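Local atomic coordinates of uncharacterized protein PH0321 (Pyrococcus horikoshii, PDB entry 3BS4), a protein that is of unknown function but carries a KaiC-like, probably RecA-related domain, seen here with a bound peptide of unknown identity. Residues V123-K128 against P175-P181; N81-A85 against V129-L135; I76-E80 against M100-W104; I17-I23 against P181-N185. The contacts are given in a common frame with arbitrary orientation. Residue numbers count along the deposited sequence, not the author numbering.

Contact 1. Residues V123-K128 against P175-P181; sequences VEDHKK and PAYKKYP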
loop_
_atom_site.group_PDB
_atom_site.type_symbol
_atom_site.label_atom_id
_atom_site.label_comp_id
_atom_site.label_asym_id
_atom_site.label_seq_id
_atom_site.Cartn_x
_atom_site.Cartn_y
_atom_site.Cartn_z
ATOM N N VAL A 123 11.153 10.100 -1.213
ATOM C CA VAL A 123 10.014 10.374 -2.065
ATOM C C VAL A 123 10.308 11.567 -2.980
ATOM O O VAL A 123 10.049 11.496 -4.187
ATOM C CB VAL A 123 8.738 10.570 -1.244
ATOM C CG1 VAL A 123 7.613 11.069 -2.148
ATOM C CG2 VAL A 123 8.354 9.239 -0.575
ATOM N N GLU A 124 10.840 12.651 -2.413
ATOM C CA GLU A 124 11.175 13.827 -3.222
ATOM C C GLU A 124 12.130 13.431 -4.343
ATOM O O GLU A 124 11.966 13.860 -5.500
ATOM C CB GLU A 124 11.782 14.927 -2.357
ATOM C CG GLU A 124 12.040 16.225 -3.127
ATOM C CD GLU A 124 12.497 17.381 -2.245
ATOM O OE1 GLU A 124 12.852 17.153 -1.072
ATOM O OE2 GLU A 124 12.528 18.527 -2.753
ATOM N N ASP A 125 13.121 12.608 -4.007
ATOM C CA ASP A 125 14.112 12.194 -4.993
ATOM C C ASP A 125 13.484 11.386 -6.144
ATOM O O ASP A 125 13.787 11.653 -7.326
ATOM C CB ASP A 125 15.308 11.518 -4.326
ATOM C CG ASP A 125 16.252 12.546 -3.648
ATOM O OD1 ASP A 125 16.037 13.779 -3.804
ATOM O OD2 ASP A 125 17.202 12.128 -2.954
ATOM N N HIS A 126 12.573 10.458 -5.817
ATOM C CA HIS A 126 11.837 9.697 -6.853
ATOM C C HIS A 126 11.035 10.628 -7.720
ATOM O O HIS A 126 10.948 10.450 -8.941
ATOM C CB HIS A 126 10.743 8.781 -6.282
ATOM C CG HIS A 126 11.183 7.814 -5.246
ATOM N ND1 HIS A 126 12.484 7.391 -5.105
ATOM C CD2 HIS A 126 10.463 7.147 -4.312
ATOM C CE1 HIS A 126 12.549 6.515 -4.115
ATOM N NE2 HIS A 126 11.337 6.350 -3.621
ATOM N N LYS A 127 10.354 11.574 -7.080
ATOM C CA LYS A 127 9.429 12.426 -7.806
ATOM C C LYS A 127 10.206 13.395 -8.690
ATOM O O LYS A 127 9.715 13.801 -9.733
ATOM C CB LYS A 127 8.530 13.208 -6.847
ATOM C CG LYS A 127 7.494 12.327 -6.166
ATOM C CD LYS A 127 6.394 13.171 -5.555
ATOM C CE LYS A 127 5.381 12.306 -4.777
ATOM N NZ LYS A 127 4.363 13.198 -4.148
ATOM N N LYS A 128 11.414 13.767 -8.266
ATOM C CA LYS A 128 12.259 14.644 -9.116
ATOM C C LYS A 128 12.642 13.910 -10.399
ATOM O O LYS A 128 12.656 14.511 -11.485
ATOM C CB LYS A 128 13.504 15.114 -8.359
ATOM C CG LYS A 128 14.331 16.203 -9.061
ATOM C CD LYS A 128 15.529 16.615 -8.185
ATOM C CE LYS A 128 16.236 17.856 -8.728
ATOM N NZ LYS A 128 15.255 18.957 -8.984
ATOM N N PRO A 175 8.313 19.591 0.600
ATOM C CA PRO A 175 8.275 19.730 -0.864
ATOM C C PRO A 175 7.866 18.475 -1.617
ATOM O O PRO A 175 7.241 18.578 -2.669
ATOM C CB PRO A 175 9.723 20.094 -1.230
ATOM C CG PRO A 175 10.297 20.670 -0.013
ATOM C CD PRO A 175 9.592 20.058 1.164
ATOM N N ALA A 176 8.187 17.301 -1.076
ATOM C CA ALA A 176 7.808 16.036 -1.721
ATOM C C ALA A 176 6.307 15.947 -1.979
ATOM O O ALA A 176 5.866 15.268 -2.900
ATOM C CB ALA A 176 8.280 14.834 -0.876
ATOM N N TYR A 177 5.523 16.633 -1.148
ATOM C CA TYR A 177 4.067 16.573 -1.238
ATOM C C TYR A 177 3.426 17.866 -1.691
ATOM O O TYR A 177 2.263 17.873 -2.102
ATOM C CB TYR A 177 3.478 16.145 0.104
ATOM C CG TYR A 177 4.091 14.860 0.524
ATOM C CD1 TYR A 177 3.652 13.668 -0.047
ATOM C CD2 TYR A 177 5.168 14.826 1.407
ATOM C CE1 TYR A 177 4.218 12.484 0.276
ATOM C CE2 TYR A 177 5.763 13.611 1.741
ATOM C CZ TYR A 177 5.265 12.445 1.152
ATOM O OH TYR A 177 5.790 11.220 1.432
ATOM N N LYS A 178 4.187 18.951 -1.628
ATOM C CA LYS A 178 3.633 20.263 -1.954
ATOM C C LYS A 178 4.112 20.822 -3.292
ATOM O O LYS A 178 3.441 21.666 -3.880
ATOM C CB LYS A 178 3.883 21.254 -0.807
ATOM C CG LYS A 178 3.270 20.817 0.523
ATOM C CD LYS A 178 1.757 21.083 0.588
ATOM C CE LYS A 178 1.033 19.929 1.279
ATOM N NZ LYS A 178 -0.179 20.356 2.060
ATOM N N LYS A 179 5.261 20.349 -3.773
ATOM C CA LYS A 179 5.863 20.868 -5.004
ATOM C C LYS A 179 5.805 19.875 -6.182
ATOM O O LYS A 179 6.283 20.176 -7.270
ATOM C CB LYS A 179 7.310 21.324 -4.742
ATOM C CG LYS A 179 7.451 22.605 -3.868
ATOM C CD LYS A 179 6.971 22.385 -2.426
ATOM C CE LYS A 179 7.563 23.358 -1.400
ATOM N NZ LYS A 179 7.131 22.969 -0.004
ATOM N N TYR A 180 5.208 18.703 -5.949
ATOM C CA TYR A 180 5.037 17.665 -6.975
ATOM C C TYR A 180 3.629 17.098 -6.874
ATOM O O TYR A 180 3.002 17.251 -5.825
ATOM C CB TYR A 180 6.009 16.512 -6.722
ATOM C CG TYR A 180 7.451 16.900 -6.816
ATOM C CD1 TYR A 180 8.091 16.926 -8.055
ATOM C CD2 TYR A 180 8.183 17.245 -5.680
ATOM C CE1 TYR A 180 9.421 17.295 -8.169
ATOM C CE2 TYR A 180 9.523 17.617 -5.783
ATOM C CZ TYR A 180 10.132 17.634 -7.040
ATOM O OH TYR A 180 11.456 17.981 -7.178
ATOM N N PRO A 181 3.151 16.407 -7.937
ATOM C CA PRO A 181 1.853 15.749 -7.881
ATOM C C PRO A 181 1.789 14.778 -6.709
ATOM O O PRO A 181 2.794 14.164 -6.355
ATOM C CB PRO A 181 1.793 14.981 -9.198
ATOM C CG PRO A 181 2.644 15.812 -10.121
ATOM C CD PRO A 181 3.785 16.208 -9.255
HETATM O O HOH W 1 12.481 19.251 -9.479
#

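Contact 2. Residues N81-A85 against V129-L135; sequences NHRLA and VWMDLNL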
loop_
_atom_site.group_PDB
_atom_site.type_symbol
_atom_site.label_atom_id
_atom_site.label_comp_id
_atom_site.label_asym_id
_atom_site.label_seq_id
_atom_site.Cartn_x
_atom_site.Cartn_y
_atom_site.Cartn_z
ATOM N N ASN A 81 12.769 0.915 -16.101
ATOM C CA ASN A 81 12.025 1.810 -16.978
ATOM C C ASN A 81 11.337 2.946 -16.228
ATOM O O ASN A 81 10.508 3.648 -16.795
ATOM C CB ASN A 81 11.050 1.014 -17.858
ATOM C CG ASN A 81 11.777 0.225 -18.963
ATOM O OD1 ASN A 81 12.134 0.787 -19.999
ATOM N ND2 ASN A 81 12.021 -1.065 -18.726
ATOM N N HIS A 82 11.697 3.111 -14.957
ATOM C CA HIS A 82 11.305 4.280 -14.150
ATOM C C HIS A 82 9.817 4.353 -13.824
ATOM O O HIS A 82 9.320 5.421 -13.481
ATOM C CB HIS A 82 11.787 5.589 -14.819
ATOM C CG HIS A 82 13.275 5.740 -14.805
ATOM N ND1 HIS A 82 14.031 5.767 -15.956
ATOM C CD2 HIS A 82 14.148 5.832 -13.777
ATOM C CE1 HIS A 82 15.308 5.882 -15.637
ATOM N NE2 HIS A 82 15.407 5.930 -14.321
ATOM N N ARG A 83 9.112 3.229 -13.940
ATOM C CA ARG A 83 7.683 3.190 -13.623
ATOM C C ARG A 83 7.454 2.908 -12.147
ATOM O O ARG A 83 6.473 3.378 -11.564
ATOM C CB ARG A 83 6.972 2.105 -14.434
ATOM C CG ARG A 83 7.066 2.316 -15.955
ATOM C CD ARG A 83 6.516 3.682 -16.342
ATOM N NE ARG A 83 6.159 3.733 -17.768
ATOM C CZ ARG A 83 7.012 3.988 -18.762
ATOM N NH1 ARG A 83 8.298 4.226 -18.522
ATOM N NH2 ARG A 83 6.569 4.007 -20.008
ATOM N N LEU A 84 8.347 2.111 -11.575
ATOM C CA LEU A 84 8.238 1.680 -10.181
ATOM C C LEU A 84 9.421 2.215 -9.370
ATOM O O LEU A 84 10.570 2.135 -9.825
ATOM C CB LEU A 84 8.212 0.154 -10.144
ATOM C CG LEU A 84 8.235 -0.554 -8.788
ATOM C CD1 LEU A 84 6.999 -0.165 -7.962
ATOM C CD2 LEU A 84 8.351 -2.062 -8.986
ATOM N N ALA A 85 9.133 2.767 -8.189
ATOM C CA ALA A 85 10.175 3.153 -7.227
ATOM C C ALA A 85 9.928 2.349 -5.961
ATOM O O ALA A 85 8.785 2.216 -5.544
ATOM C CB ALA A 85 10.111 4.630 -6.923
ATOM N N VAL A 129 12.954 12.621 -10.283
ATOM C CA VAL A 129 13.257 11.815 -11.474
ATOM C C VAL A 129 12.027 11.758 -12.390
ATOM O O VAL A 129 12.124 12.008 -13.599
ATOM C CB VAL A 129 13.755 10.382 -11.140
ATOM C CG1 VAL A 129 14.010 9.581 -12.405
ATOM C CG2 VAL A 129 15.018 10.428 -10.278
ATOM N N TRP A 130 10.870 11.411 -11.827
ATOM C CA TRP A 130 9.655 11.336 -12.630
ATOM C C TRP A 130 9.355 12.653 -13.306
ATOM O O TRP A 130 8.942 12.678 -14.479
ATOM C CB TRP A 130 8.461 10.929 -11.764
ATOM C CG TRP A 130 8.460 9.465 -11.403
ATOM C CD1 TRP A 130 8.892 8.432 -12.174
ATOM C CD2 TRP A 130 7.939 8.878 -10.202
ATOM N NE1 TRP A 130 8.691 7.232 -11.526
ATOM C CE2 TRP A 130 8.106 7.479 -10.312
ATOM C CE3 TRP A 130 7.354 9.402 -9.043
ATOM C CZ2 TRP A 130 7.715 6.594 -9.303
ATOM C CZ3 TRP A 130 6.969 8.520 -8.038
ATOM C CH2 TRP A 130 7.147 7.135 -8.179
ATOM N N MET A 131 9.527 13.752 -12.574
ATOM C CA MET A 131 9.215 15.071 -13.142
ATOM C C MET A 131 10.221 15.429 -14.255
ATOM O O MET A 131 9.824 15.920 -15.330
ATOM C CB MET A 131 9.169 16.171 -12.068
ATOM C CG MET A 131 8.694 17.531 -12.616
ATOM S SD MET A 131 6.998 17.590 -13.299
ATOM C CE MET A 131 6.119 17.270 -11.783
ATOM N N ASP A 132 11.506 15.180 -13.993
ATOM C CA ASP A 132 12.537 15.471 -15.012
ATOM C C ASP A 132 12.235 14.744 -16.328
ATOM O O ASP A 132 12.403 15.307 -17.412
ATOM C CB ASP A 132 13.932 15.099 -14.532
ATOM C CG ASP A 132 14.516 16.093 -13.533
ATOM O OD1 ASP A 132 13.870 17.114 -13.180
ATOM O OD2 ASP A 132 15.650 15.839 -13.083
ATOM N N LEU A 133 11.808 13.490 -16.230
ATOM C CA LEU A 133 11.515 12.688 -17.413
ATOM C C LEU A 133 10.121 12.933 -17.987
ATOM O O LEU A 133 9.750 12.339 -19.013
ATOM C CB LEU A 133 11.750 11.203 -17.112
ATOM C CG LEU A 133 13.132 10.808 -16.571
ATOM C CD1 LEU A 133 13.227 9.274 -16.355
ATOM C CD2 LEU A 133 14.294 11.262 -17.505
ATOM N N ASN A 134 9.360 13.802 -17.316
ATOM C CA ASN A 134 7.962 14.125 -17.681
ATOM C C ASN A 134 7.042 12.906 -17.635
ATOM O O ASN A 134 6.134 12.742 -18.465
ATOM C CB ASN A 134 7.863 14.837 -19.051
ATOM C CG ASN A 134 6.506 15.482 -19.266
ATOM O OD1 ASN A 134 6.006 16.203 -18.397
ATOM N ND2 ASN A 134 5.891 15.207 -20.408
ATOM N N LEU A 135 7.275 12.045 -16.647
ATOM C CA LEU A 135 6.543 10.796 -16.588
ATOM C C LEU A 135 5.201 10.923 -15.881
ATOM O O LEU A 135 4.399 10.004 -15.977
ATOM C CB LEU A 135 7.382 9.668 -15.973
ATOM C CG LEU A 135 8.520 9.161 -16.867
ATOM C CD1 LEU A 135 9.417 8.206 -16.106
ATOM C CD2 LEU A 135 7.969 8.496 -18.142
#

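Contact 3. Residues I76-E80 against M100-W104; sequences IKYLE and MPGVW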
loop_
_atom_site.group_PDB
_atom_site.type_symbol
_atom_site.label_atom_id
_atom_site.label_comp_id
_atom_site.label_asym_id
_atom_site.label_seq_id
_atom_site.Cartn_x
_atom_site.Cartn_y
_atom_site.Cartn_z
ATOM N N ILE A 76 12.173 -5.909 -11.995
ATOM C CA ILE A 76 13.378 -5.261 -12.553
ATOM C C ILE A 76 13.083 -4.388 -13.772
ATOM O O ILE A 76 13.645 -3.294 -13.904
ATOM C CB ILE A 76 14.472 -6.276 -12.963
ATOM C CG1 ILE A 76 14.396 -7.552 -12.106
ATOM C CG2 ILE A 76 15.853 -5.601 -12.968
ATOM C CD1 ILE A 76 15.444 -7.712 -11.028
ATOM N N LYS A 77 12.211 -4.866 -14.656
ATOM C CA LYS A 77 11.840 -4.120 -15.863
ATOM C C LYS A 77 11.120 -2.816 -15.524
ATOM O O LYS A 77 11.375 -1.787 -16.126
ATOM C CB LYS A 77 10.949 -4.963 -16.780
ATOM C CG LYS A 77 11.537 -6.317 -17.111
ATOM C CD LYS A 77 11.006 -6.876 -18.420
ATOM C CE LYS A 77 11.704 -8.190 -18.772
ATOM N NZ LYS A 77 13.180 -8.125 -18.549
ATOM N N TYR A 78 10.198 -2.873 -14.562
ATOM C CA TYR A 78 9.480 -1.670 -14.164
ATOM C C TYR A 78 10.395 -0.714 -13.422
ATOM O O TYR A 78 10.238 0.500 -13.524
ATOM C CB TYR A 78 8.261 -2.021 -13.303
ATOM C CG TYR A 78 7.114 -2.595 -14.107
ATOM C CD1 TYR A 78 6.188 -1.767 -14.721
ATOM C CD2 TYR A 78 6.969 -3.973 -14.259
ATOM C CE1 TYR A 78 5.135 -2.295 -15.474
ATOM C CE2 TYR A 78 5.928 -4.505 -15.000
ATOM C CZ TYR A 78 5.019 -3.663 -15.604
ATOM O OH TYR A 78 3.975 -4.190 -16.339
ATOM N N LEU A 79 11.346 -1.252 -12.668
ATOM C CA LEU A 79 12.339 -0.412 -12.008
ATOM C C LEU A 79 13.226 0.298 -13.031
ATOM O O LEU A 79 13.407 1.517 -12.977
ATOM C CB LEU A 79 13.202 -1.235 -11.046
ATOM C CG LEU A 79 12.552 -1.755 -9.758
ATOM C CD1 LEU A 79 13.541 -2.682 -9.076
ATOM C CD2 LEU A 79 12.186 -0.619 -8.797
ATOM N N GLU A 80 13.753 -0.472 -13.977
ATOM C CA GLU A 80 14.725 0.074 -14.921
ATOM C C GLU A 80 14.071 1.054 -15.901
ATOM O O GLU A 80 14.729 1.944 -16.440
ATOM C CB GLU A 80 15.525 -1.063 -15.595
ATOM C CG GLU A 80 16.493 -1.728 -14.584
ATOM C CD GLU A 80 17.564 -2.665 -15.181
ATOM O OE1 GLU A 80 17.538 -2.962 -16.397
ATOM O OE2 GLU A 80 18.446 -3.116 -14.402
ATOM N N MET A 100 20.348 -2.185 -7.018
ATOM C CA MET A 100 19.280 -2.304 -7.991
ATOM C C MET A 100 18.795 -0.895 -8.355
ATOM O O MET A 100 18.552 -0.072 -7.467
ATOM C CB MET A 100 18.145 -3.145 -7.396
ATOM C CG MET A 100 17.316 -3.939 -8.398
ATOM S SD MET A 100 16.237 -5.139 -7.586
ATOM C CE MET A 100 15.231 -5.688 -8.941
ATOM N N PRO A 101 18.686 -0.585 -9.660
ATOM C CA PRO A 101 18.139 0.726 -10.043
ATOM C C PRO A 101 16.700 0.887 -9.569
ATOM O O PRO A 101 15.917 -0.056 -9.657
ATOM C CB PRO A 101 18.185 0.696 -11.574
ATOM C CG PRO A 101 19.238 -0.329 -11.899
ATOM C CD PRO A 101 19.086 -1.376 -10.837
ATOM N N GLY A 102 16.371 2.066 -9.051
ATOM C CA GLY A 102 15.014 2.351 -8.601
ATOM C C GLY A 102 14.715 1.920 -7.174
ATOM O O GLY A 102 13.584 2.092 -6.707
ATOM N N VAL A 103 15.712 1.372 -6.485
ATOM C CA VAL A 103 15.536 0.887 -5.094
ATOM C C VAL A 103 16.345 1.758 -4.146
ATOM O O VAL A 103 17.587 1.798 -4.214
ATOM C CB VAL A 103 15.939 -0.599 -4.894
ATOM C CG1 VAL A 103 15.685 -1.056 -3.437
ATOM C CG2 VAL A 103 15.178 -1.507 -5.835
ATOM N N TRP A 104 15.617 2.444 -3.275
ATOM C CA TRP A 104 16.190 3.359 -2.298
ATOM C C TRP A 104 16.354 2.694 -0.959
ATOM O O TRP A 104 15.448 1.994 -0.492
ATOM C CB TRP A 104 15.288 4.574 -2.122
ATOM C CG TRP A 104 15.847 5.817 -2.702
ATOM C CD1 TRP A 104 16.004 6.102 -4.025
ATOM C CD2 TRP A 104 16.321 6.962 -1.982
ATOM N NE1 TRP A 104 16.554 7.349 -4.177
ATOM C CE2 TRP A 104 16.754 7.902 -2.940
ATOM C CE3 TRP A 104 16.431 7.283 -0.622
ATOM C CZ2 TRP A 104 17.285 9.144 -2.586
ATOM C CZ3 TRP A 104 16.951 8.532 -0.269
ATOM C CH2 TRP A 104 17.374 9.440 -1.248
#

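Contact 4. Residues I17-I23 against P181-N185; sequences IKKHSLI and PRGTN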
loop_
_atom_site.group_PDB
_atom_site.type_symbol
_atom_site.label_atom_id
_atom_site.label_comp_id
_atom_site.label_asym_id
_atom_site.label_seq_id
_atom_site.Cartn_x
_atom_site.Cartn_y
_atom_site.Cartn_z
ATOM N N ILE A 17 -12.528 5.276 -6.806
ATOM C CA ILE A 17 -11.781 5.925 -5.733
ATOM C C ILE A 17 -11.589 7.412 -6.000
ATOM O O ILE A 17 -11.133 7.793 -7.073
ATOM C CB ILE A 17 -10.387 5.282 -5.599
ATOM C CG1 ILE A 17 -10.521 3.778 -5.308
ATOM C CG2 ILE A 17 -9.565 6.002 -4.511
ATOM C CD1 ILE A 17 -9.251 2.985 -5.565
ATOM N N LYS A 18 -11.927 8.240 -5.016
ATOM C CA LYS A 18 -11.639 9.664 -5.067
ATOM C C LYS A 18 -10.127 9.871 -5.126
ATOM O O LYS A 18 -9.383 9.401 -4.262
ATOM C CB LYS A 18 -12.241 10.369 -3.852
ATOM C CG LYS A 18 -11.942 11.846 -3.802
ATOM C CD LYS A 18 -12.658 12.522 -2.649
ATOM C CE LYS A 18 -12.800 14.021 -2.876
ATOM N NZ LYS A 18 -11.514 14.742 -3.115
ATOM N N LYS A 19 -9.675 10.549 -6.173
ATOM C CA LYS A 19 -8.260 10.789 -6.377
ATOM C C LYS A 19 -7.592 11.381 -5.123
ATOM O O LYS A 19 -8.131 12.285 -4.476
ATOM C CB LYS A 19 -8.056 11.694 -7.596
ATOM C CG LYS A 19 -6.604 11.903 -7.970
ATOM C CD LYS A 19 -6.497 12.555 -9.338
ATOM C CE LYS A 19 -5.103 13.096 -9.593
ATOM N NZ LYS A 19 -5.003 13.455 -11.042
ATOM N N HIS A 20 -6.434 10.822 -4.778
ATOM C CA HIS A 20 -5.601 11.244 -3.644
ATOM C C HIS A 20 -6.003 10.666 -2.298
ATOM O O HIS A 20 -5.417 11.016 -1.277
ATOM C CB HIS A 20 -5.451 12.769 -3.524
ATOM C CG HIS A 20 -4.821 13.407 -4.718
ATOM N ND1 HIS A 20 -5.319 14.558 -5.292
ATOM C CD2 HIS A 20 -3.744 13.051 -5.456
ATOM C CE1 HIS A 20 -4.567 14.888 -6.326
ATOM N NE2 HIS A 20 -3.610 13.988 -6.452
ATOM N N SER A 21 -6.998 9.785 -2.305
ATOM C CA SER A 21 -7.440 9.142 -1.091
ATOM C C SER A 21 -6.355 8.238 -0.520
ATOM O O SER A 21 -5.450 7.811 -1.242
ATOM C CB SER A 21 -8.690 8.319 -1.381
ATOM O OG SER A 21 -9.772 9.198 -1.697
ATOM N N LEU A 22 -6.484 7.953 0.777
ATOM C CA LEU A 22 -5.725 6.897 1.431
ATOM C C LEU A 22 -6.702 5.755 1.673
ATOM O O LEU A 22 -7.773 5.959 2.261
ATOM C CB LEU A 22 -5.157 7.384 2.768
ATOM C CG LEU A 22 -4.465 6.354 3.667
ATOM C CD1 LEU A 22 -3.275 5.659 2.968
ATOM C CD2 LEU A 22 -4.028 7.061 4.934
ATOM N N ILE A 23 -6.324 4.562 1.204
ATOM C CA ILE A 23 -7.128 3.349 1.346
ATOM C C ILE A 23 -6.389 2.395 2.269
ATOM O O ILE A 23 -5.242 2.046 2.020
ATOM C CB ILE A 23 -7.308 2.632 -0.015
ATOM C CG1 ILE A 23 -8.084 3.508 -1.002
ATOM C CG2 ILE A 23 -8.036 1.298 0.152
ATOM C CD1 ILE A 23 -7.196 4.401 -1.849
ATOM N N PRO A 181 3.151 16.407 -7.937
ATOM C CA PRO A 181 1.853 15.749 -7.881
ATOM C C PRO A 181 1.789 14.778 -6.709
ATOM O O PRO A 181 2.794 14.164 -6.355
ATOM C CB PRO A 181 1.793 14.981 -9.198
ATOM C CG PRO A 181 2.644 15.812 -10.121
ATOM C CD PRO A 181 3.785 16.208 -9.255
ATOM N N ARG A 182 0.615 14.685 -6.100
ATOM C CA ARG A 182 0.394 13.764 -4.996
ATOM C C ARG A 182 -0.170 12.450 -5.536
ATOM O O ARG A 182 -0.676 12.375 -6.669
ATOM C CB ARG A 182 -0.562 14.385 -3.965
ATOM C CG ARG A 182 0.105 15.340 -2.954
ATOM C CD ARG A 182 -0.928 15.845 -1.923
ATOM N NE ARG A 182 -0.369 16.576 -0.776
ATOM C CZ ARG A 182 -0.144 16.044 0.429
ATOM N NH1 ARG A 182 -0.401 14.757 0.661
ATOM N NH2 ARG A 182 0.352 16.795 1.415
ATOM N N GLY A 183 -0.090 11.405 -4.729
ATOM C CA GLY A 183 -0.588 10.106 -5.172
ATOM C C GLY A 183 -1.862 9.669 -4.479
ATOM O O GLY A 183 -2.399 10.375 -3.607
ATOM N N THR A 184 -2.342 8.509 -4.906
ATOM C CA THR A 184 -3.436 7.797 -4.255
ATOM C C THR A 184 -2.748 6.598 -3.623
ATOM O O THR A 184 -1.979 5.895 -4.286
ATOM C CB THR A 184 -4.492 7.397 -5.283
ATOM O OG1 THR A 184 -4.967 8.599 -5.921
ATOM C CG2 THR A 184 -5.681 6.679 -4.621
ATOM N N ASN A 185 -3.025 6.367 -2.338
ATOM C CA ASN A 185 -2.188 5.483 -1.523
ATOM C C ASN A 185 -2.961 4.341 -0.929
ATOM O O ASN A 185 -4.086 4.525 -0.477
ATOM C CB ASN A 185 -1.527 6.297 -0.410
ATOM C CG ASN A 185 -0.464 7.224 -0.964
ATOM O OD1 ASN A 185 0.632 6.777 -1.301
ATOM N ND2 ASN A 185 -0.796 8.498 -1.105
HETATM O O HOH W 2 -3.185 9.525 0.141
HETATM O O HOH W 3 -2.148 12.116 -1.567
#

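Contact 1. Residues V123-K128 against P175-P181
A buried lysine is tolerated when its ammonium group finds enough acceptors, and Lys127 illustrates the rule. The helical segment 123-128 opens with Val123, whose CG1 lies 4.0 Å from Ala176 CB and whose CG2 lies 3.8 Å from Tyr177 OH. One residue on, the backbones come close: Glu124 CA and Ala176 CA are 4.3 Å apart, a spacing that the small alanine permits, with Ala176 CB 3.7 Å from Glu124 N. The Glu124 side chain runs on past Pro175 and Tyr180. A turn later, Lys127 spans the interface fully extended beyond CB. Its CB sits over the face of the Tyr180 ring, 4.1 Å from the centroid, a CH-pi contact, and its NZ donates to Ala176 O (2.8 Å) and Pro181 O (2.9 Å), tying the short helix 175-178 to the loop that leaves it. Lys127 NZ also bonds to the backbone of the bound peptide, as does Tyr177 OH. At the exposed margin, water 1 bridges Lys128 NZ and Tyr180 OH, 2.8 Å from each. Helix 115-132 is thus held against helix 175-178 by one flank, while its residue His126 leans on strand 84-87 and meets Trp104 of strand 103-104 edge-to-face.

Contact 2. Residues N81-A85 against V129-L135
A carbonyl at a helix terminus serves here as the docking point for a tryptophan: Trp130 NE1 donates to His82 O at 2.7 Å. His82, with positive phi, is the C-prime residue of the Schellman motif ending helix 75-80, closed by bonds from Arg83 N to Tyr78 O and from His82 N to Leu79 O. The partner segment stops in the same way, with Asn134 at positive phi and Leu135 N bonded to Trp130 O (2.8 Å). Two helix ends therefore meet beside the parallel part of the sheet, consistent with a RecA-like fold, where helix 115-132 packs against the start of strand 84-87; Ala85 CB approaches Trp130 CZ2 to 3.9 Å, and the indole also touches Leu51 of the neighbouring strand 51-56. Nearer solvent, Leu133 CD1 rests over the face of the His82 imidazole, 3.9 Å from its centroid, in a CH-pi contact. Leu135 CD1 approaches His82 CB to 3.8 Å. The Arg83 guanidinium comes near Leu135 as well, but its charge is paired with Asp49, and its NH1 donates to Asn81 O at 2.9 Å.

Contact 3. Residues I76-E80 against M100-W104
The last turn of helix 75-80 faces a type II beta turn, Met100 to Val103, that leads into the edge strand 103-104. The nearest CA atoms are those of Leu79 and Gly102, 5.1 Å apart. Gly102 occupies the third turn position with phi 86°, where a CB would press on the preceding carbonyl oxygen and also crowd Leu79 CD2; the absence of a side chain thus serves both turn and packing. The helix belongs to the right-handed type of beta-alpha-beta connection expected of RecA-like domains, between the parallel strands 51-56 and 84-87, and strand 103-104 extends the same sheet beside 84-87, with Gly102, just before it, and Trp104 bonded through the backbone to Ile86. The contact is plain apolar packing that joins the end of helix 75-80 to the turn before the outermost strand, with Leu79 at its centre: this residue points at the turn and touches Leu84 and Ile86 of strand 84-87. Its CD1 lies 3.5 Å from Met100 CE and 3.8 Å from Val103 CG2. Met100 reaches Leu61 and Ile65 of helix 61-70. At the solvent side, Pro101 CG sits 3.8 Å from Glu80 OE2. Pro101 O comes within 3.3 Å of Leu79 CB.

Contact 4. Residues I17-I23 against P181-N185
Arg182 enters the contact by its backbone and CB, which lies 3.8 Å from His20 CD2, before its side chain leads away. Gly183 follows, its carbonyl receiving a CA-H...O contact from His20 (CA to O, 3.3 Å) and lying 2.7 Å from water 3; its backbone also hydrogen-bonds to the bound peptide. Thr184 reaches across with both branches. Its OG1 accepts from His20 N at 2.9 Å, engaging the type II turn Lys18-Ser21 that precedes the strand, whereas its CG2 packs 3.9 Å from both Ile17 CG2 and Ile23 CD1. Here the Thr184 hydroxyl ties the turn to the strand, next to the backbone pairing of strands 22-27 and 184-190, interior neighbours in a sheet consistent with a RecA-like fold. Asn185 carries that pairing. Its N donates to Ser21 O (3.0 Å) and its O accepts from Ile23 N (2.8 Å), the two bonds straddling Leu22 as parallel pairing requires. The Asn185 side chain shares a sheet face with Leu22, whose CD1 lies 3.9 Å from Asn185 CB. At its polar end, OD1 bonds to the peptide backbone, while ND2 donates to water 2 (2.9 Å), itself 3.0 Å from His20 O.

Contacts 1 and 4 border the bound peptide. They share Pro181, with centres 15 Å apart, and between them Lys127, Tyr177, Gly183 and Asn185 all bond to the peptide backbone, so helix and sheet line one binding site together. Contact 2 uses the same helix, 115-132, as contact 1; their centres are 12 Å apart, and Pro181 CD meets Met131 CE at 3.6 Å while His126 CD2 meets Ala85 CB, also at 3.6 Å. Contact 3 adjoins contact 2, 11 Å between centres, through the helix end where Arg83 N lies 3.0 Å from Tyr78 O. Contacts 3 and 4 do not touch: about 15 Å separates their nearest atoms, though both reach one sheet.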